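Local structure of PCF11 protein (Saccharomyces cerevisiae, 1SZ9) at residues Leu113-Asn116 against Pro121-Glu124; Ser69-Lys72 against Tyr78-Tyr81. The protein binds the carboxy-terminal domain of RNA polymerase II through its CTD-interacting domain and acts in the 3'-end processing of messenger RNA. One frame throughout, in Å; residues are numbered along the deposited sequence.

Interaction 1 (Leu113-Asn116 against Pro121-Glu124); sequences LNPN and PLFE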
loop_
_atom_site.group_PDB
_atom_site.type_symbol
_atom_site.label_atom_id
_atom_site.label_comp_id
_atom_site.label_asym_id
_atom_site.label_seq_id
_atom_site.Cartn_x
_atom_site.Cartn_y
_atom_site.Cartn_z
ATOM N N LEU A 113 -11.097 5.053 3.827
ATOM C CA LEU A 113 -12.101 6.133 3.862
ATOM C C LEU A 113 -12.224 6.756 5.260
ATOM O O LEU A 113 -12.654 7.886 5.403
ATOM C CB LEU A 113 -13.468 5.597 3.411
ATOM C CG LEU A 113 -13.923 5.721 1.949
ATOM C CD1 LEU A 113 -12.782 6.071 1.013
ATOM C CD2 LEU A 113 -14.606 4.432 1.550
ATOM N N ASN A 114 -11.843 6.013 6.286
ATOM C CA ASN A 114 -11.892 6.510 7.658
ATOM C C ASN A 114 -10.769 5.829 8.456
ATOM O O ASN A 114 -11.022 5.057 9.385
ATOM C CB ASN A 114 -13.269 6.224 8.282
ATOM C CG ASN A 114 -13.395 6.782 9.703
ATOM O OD1 ASN A 114 -12.875 7.860 9.998
ATOM N ND2 ASN A 114 -14.093 6.049 10.584
ATOM N N PRO A 115 -9.501 6.129 8.108
ATOM C CA PRO A 115 -8.352 5.521 8.795
ATOM C C PRO A 115 -8.259 5.889 10.279
ATOM O O PRO A 115 -8.340 7.060 10.634
ATOM C CB PRO A 115 -7.164 6.056 8.015
ATOM C CG PRO A 115 -7.613 7.471 7.682
ATOM C CD PRO A 115 -9.077 7.271 7.271
ATOM N N ASN A 116 -8.099 4.882 11.131
ATOM C CA ASN A 116 -7.979 5.124 12.561
ATOM C C ASN A 116 -9.124 5.966 13.110
ATOM O O ASN A 116 -8.948 6.703 14.073
ATOM C CB ASN A 116 -6.633 5.811 12.835
ATOM C CG ASN A 116 -5.454 4.972 12.349
ATOM O OD1 ASN A 116 -4.645 5.414 11.527
ATOM N ND2 ASN A 116 -5.368 3.759 12.847
ATOM N N PRO A 121 -10.223 10.928 4.991
ATOM C CA PRO A 121 -9.665 9.924 4.068
ATOM C C PRO A 121 -8.132 9.858 4.104
ATOM O O PRO A 121 -7.458 10.884 4.189
ATOM C CB PRO A 121 -10.197 10.367 2.704
ATOM C CG PRO A 121 -11.526 11.028 3.074
ATOM C CD PRO A 121 -11.150 11.837 4.291
ATOM N N LEU A 122 -7.597 8.645 4.031
ATOM C CA LEU A 122 -6.157 8.427 4.080
ATOM C C LEU A 122 -5.379 9.039 2.911
ATOM O O LEU A 122 -4.290 9.563 3.087
ATOM C CB LEU A 122 -5.868 6.916 4.172
ATOM C CG LEU A 122 -4.436 6.446 4.501
ATOM C CD1 LEU A 122 -3.920 7.062 5.820
ATOM C CD2 LEU A 122 -4.427 4.954 4.588
ATOM N N PHE A 123 -5.953 8.978 1.719
ATOM C CA PHE A 123 -5.295 9.481 0.526
ATOM C C PHE A 123 -6.084 10.584 -0.172
ATOM O O PHE A 123 -7.241 10.874 0.163
ATOM C CB PHE A 123 -5.109 8.326 -0.460
ATOM C CG PHE A 123 -4.321 7.172 0.100
ATOM C CD1 PHE A 123 -2.930 7.232 0.170
ATOM C CD2 PHE A 123 -4.971 6.031 0.557
ATOM C CE1 PHE A 123 -2.202 6.165 0.686
ATOM C CE2 PHE A 123 -4.253 4.961 1.076
ATOM C CZ PHE A 123 -2.865 5.024 1.143
ATOM N N GLU A 124 -5.435 11.179 -1.164
ATOM C CA GLU A 124 -6.052 12.211 -1.978
ATOM C C GLU A 124 -7.462 11.744 -2.359
ATOM O O GLU A 124 -7.669 10.600 -2.831
ATOM C CB GLU A 124 -5.214 12.443 -3.232
ATOM C CG GLU A 124 -3.934 13.236 -2.972
ATOM C CD GLU A 124 -3.202 13.615 -4.256
ATOM O OE1 GLU A 124 -3.854 14.162 -5.175
ATOM O OE2 GLU A 124 -1.974 13.378 -4.343
#

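Interaction 2 (Ser69-Lys72 against Tyr78-Tyr81); sequences SICK and YTIY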
loop_
_atom_site.group_PDB
_atom_site.type_symbol
_atom_site.label_atom_id
_atom_site.label_comp_id
_atom_site.label_asym_id
_atom_site.label_seq_id
_atom_site.Cartn_x
_atom_site.Cartn_y
_atom_site.Cartn_z
ATOM N N SER A 69 0.140 -0.005 6.226
ATOM C CA SER A 69 0.699 0.222 7.562
ATOM C C SER A 69 1.523 1.511 7.603
ATOM O O SER A 69 1.361 2.337 8.500
ATOM C CB SER A 69 1.543 -0.990 7.993
ATOM O OG SER A 69 2.103 -0.808 9.284
ATOM N N ILE A 70 2.390 1.694 6.615
ATOM C CA ILE A 70 3.203 2.896 6.541
ATOM C C ILE A 70 2.338 4.165 6.465
ATOM O O ILE A 70 2.584 5.147 7.173
ATOM C CB ILE A 70 4.165 2.816 5.326
ATOM C CG1 ILE A 70 5.284 1.805 5.636
ATOM C CG2 ILE A 70 4.719 4.210 4.973
ATOM C CD1 ILE A 70 6.042 1.340 4.396
ATOM N N CYS A 71 1.309 4.151 5.624
ATOM C CA CYS A 71 0.448 5.318 5.515
ATOM C C CYS A 71 -0.379 5.605 6.768
ATOM O O CYS A 71 -0.488 6.752 7.196
ATOM C CB CYS A 71 -0.477 5.179 4.312
ATOM S SG CYS A 71 0.411 5.320 2.763
ATOM N N LYS A 72 -0.968 4.566 7.347
ATOM C CA LYS A 72 -1.784 4.723 8.550
ATOM C C LYS A 72 -1.003 5.067 9.826
ATOM O O LYS A 72 -1.506 5.778 10.688
ATOM C CB LYS A 72 -2.573 3.447 8.816
ATOM C CG LYS A 72 -3.859 3.339 8.018
ATOM C CD LYS A 72 -4.573 2.045 8.333
ATOM C CE LYS A 72 -5.913 1.948 7.609
ATOM N NZ LYS A 72 -6.469 0.584 7.799
ATOM N N TYR A 78 4.349 9.783 3.085
ATOM C CA TYR A 78 3.921 8.570 2.395
ATOM C C TYR A 78 2.479 8.631 1.873
ATOM O O TYR A 78 2.214 8.205 0.755
ATOM C CB TYR A 78 4.136 7.370 3.317
ATOM C CG TYR A 78 5.583 7.216 3.718
ATOM C CD1 TYR A 78 6.539 6.733 2.818
ATOM C CD2 TYR A 78 6.009 7.603 4.992
ATOM C CE1 TYR A 78 7.891 6.642 3.183
ATOM C CE2 TYR A 78 7.349 7.522 5.363
ATOM C CZ TYR A 78 8.280 7.043 4.460
ATOM O OH TYR A 78 9.594 6.975 4.860
ATOM N N THR A 79 1.557 9.174 2.670
ATOM C CA THR A 79 0.168 9.304 2.251
ATOM C C THR A 79 0.100 10.133 0.963
ATOM O O THR A 79 -0.724 9.877 0.080
ATOM C CB THR A 79 -0.688 10.025 3.326
ATOM O OG1 THR A 79 0.021 11.182 3.784
ATOM C CG2 THR A 79 -1.010 9.099 4.508
ATOM N N ILE A 80 0.973 11.136 0.868
ATOM C CA ILE A 80 1.024 12.005 -0.301
ATOM C C ILE A 80 1.665 11.281 -1.474
ATOM O O ILE A 80 1.099 11.230 -2.565
ATOM C CB ILE A 80 1.828 13.302 0.004
ATOM C CG1 ILE A 80 1.096 14.121 1.075
ATOM C CG2 ILE A 80 2.010 14.131 -1.260
ATOM C CD1 ILE A 80 1.907 15.279 1.624
ATOM N N TYR A 81 2.841 10.705 -1.249
ATOM C CA TYR A 81 3.546 10.001 -2.311
ATOM C C TYR A 81 2.810 8.803 -2.912
ATOM O O TYR A 81 2.765 8.675 -4.127
ATOM C CB TYR A 81 4.924 9.556 -1.829
ATOM C CG TYR A 81 5.851 10.693 -1.438
ATOM C CD1 TYR A 81 5.461 12.034 -1.583
ATOM C CD2 TYR A 81 7.117 10.424 -0.922
ATOM C CE1 TYR A 81 6.313 13.081 -1.217
ATOM C CE2 TYR A 81 7.980 11.454 -0.552
ATOM C CZ TYR A 81 7.572 12.780 -0.699
ATOM O OH TYR A 81 8.415 13.791 -0.307
#

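Interaction 1 (Leu113-Asn116 against Pro121-Glu124)
Pro115 lies against Leu122 where the loop between helix 99-112 and helix 125-137 of this all-helical CTD-interacting domain doubles back on itself. It is a small example of two loop arms joined by apolar packing, since no hydrogen bond runs between them. The two side chains cross obliquely: CG of Pro115 is 4.0 Å from CB of Leu122, and CB of Pro115 is 4.0 Å from CD1 of Leu122. With its CG anti to the backbone N (chi1 -169°), Leu122 lays its CD1 branch beside the proline ring. The same ring also rests on main chain, its CD 3.8 Å from N of Leu122. Replacing Pro115 by an alanine removes CG and CD, which would probably leave a gap beside CB and N of Leu122.

Polar bonds act within the loop and on its neighbours. Asn114 uses OD1 to accept from N of Gly119 and ND2 to reach OD1 of Asp117, while O of Pro115 bonds to OG1 of Thr118; the backbone of Leu122 is tied to that of Trp112.

Near the end of helix 99-112 the contact is looser: O of Leu113 sits 3.9 Å from CA of Pro121 and 4.1 Å from its CG.

Interaction 2 (Ser69-Lys72 against Tyr78-Tyr81)
Tyr78 and Ile70 meet face to methyl, and the tyrosine, followed outward from its CB, illustrates how one aromatic side chain can serve several helices at once. Its CB is 3.6 Å from CG2 of Ile70 and, less closely, 4.3 Å from SG of Cys71. At CG the packing is tightest, with CG2 of Ile70 only 3.4 Å away. The same methyl also touches CD1 and CD2, so it sits over the ring face near the root of the side chain. It lies 3.8 Å from the ring centroid, 28° off the ring normal, which is CH-pi geometry with an offset toward the rim. The methyl can reach this place because Ile70 CG2 stands anti to its own backbone N, while CG1 stands anti to the carbonyl carbon. On the tyrosine, CG stands anti to the carbonyl carbon (chi1 -59°), and the ring extends past the isoleucine toward helix 24-36. There the tip is anchored, the OH donating a hydrogen bond to O of Ala34, while the side chain also touches Ala41 and Phe44 of helix 41-54.

One residue further along each helix, Cys71 lies beside Thr79, their CA atoms the nearest pair across the two segments. The threonine brings its methyl, not its hydroxyl, to the contact: CG2 is 3.6 Å from O of Cys71 and 4.0 Å from its CB. No hydrogen bond joins the two segments, and the largely buried interface is closed by these methyl, sulfur and ring contacts.

Helix 57-73 and the short helix 78-83, joined by a short loop, thus pack as consecutive elements, in keeping with the superhelical stacking of helices in the CTD-interacting domain, a fold related to armadillo repeats.

How the interactions relate
Followed from the N terminus, the chain first closes interaction 2, where the short loop after helix 57-73 brings helix 78-83 back against it. Helices 86-95 and 99-112 follow before interaction 1 closes the loop leading to helix 125-137. The two contacts are in series, neither nested nor crossed, yet they meet in space with centres about 10 Å apart. Phe123 provides the seam: its CE1 packs 3.4 Å from SG of Cys71, while O of Leu122 lies 3.6 Å from CG2 of Thr79. Ser83 OG, bonded to both Thr79 O and Glu124 N, adds a polar tie. The late loop is thereby fastened onto the earlier helix pair.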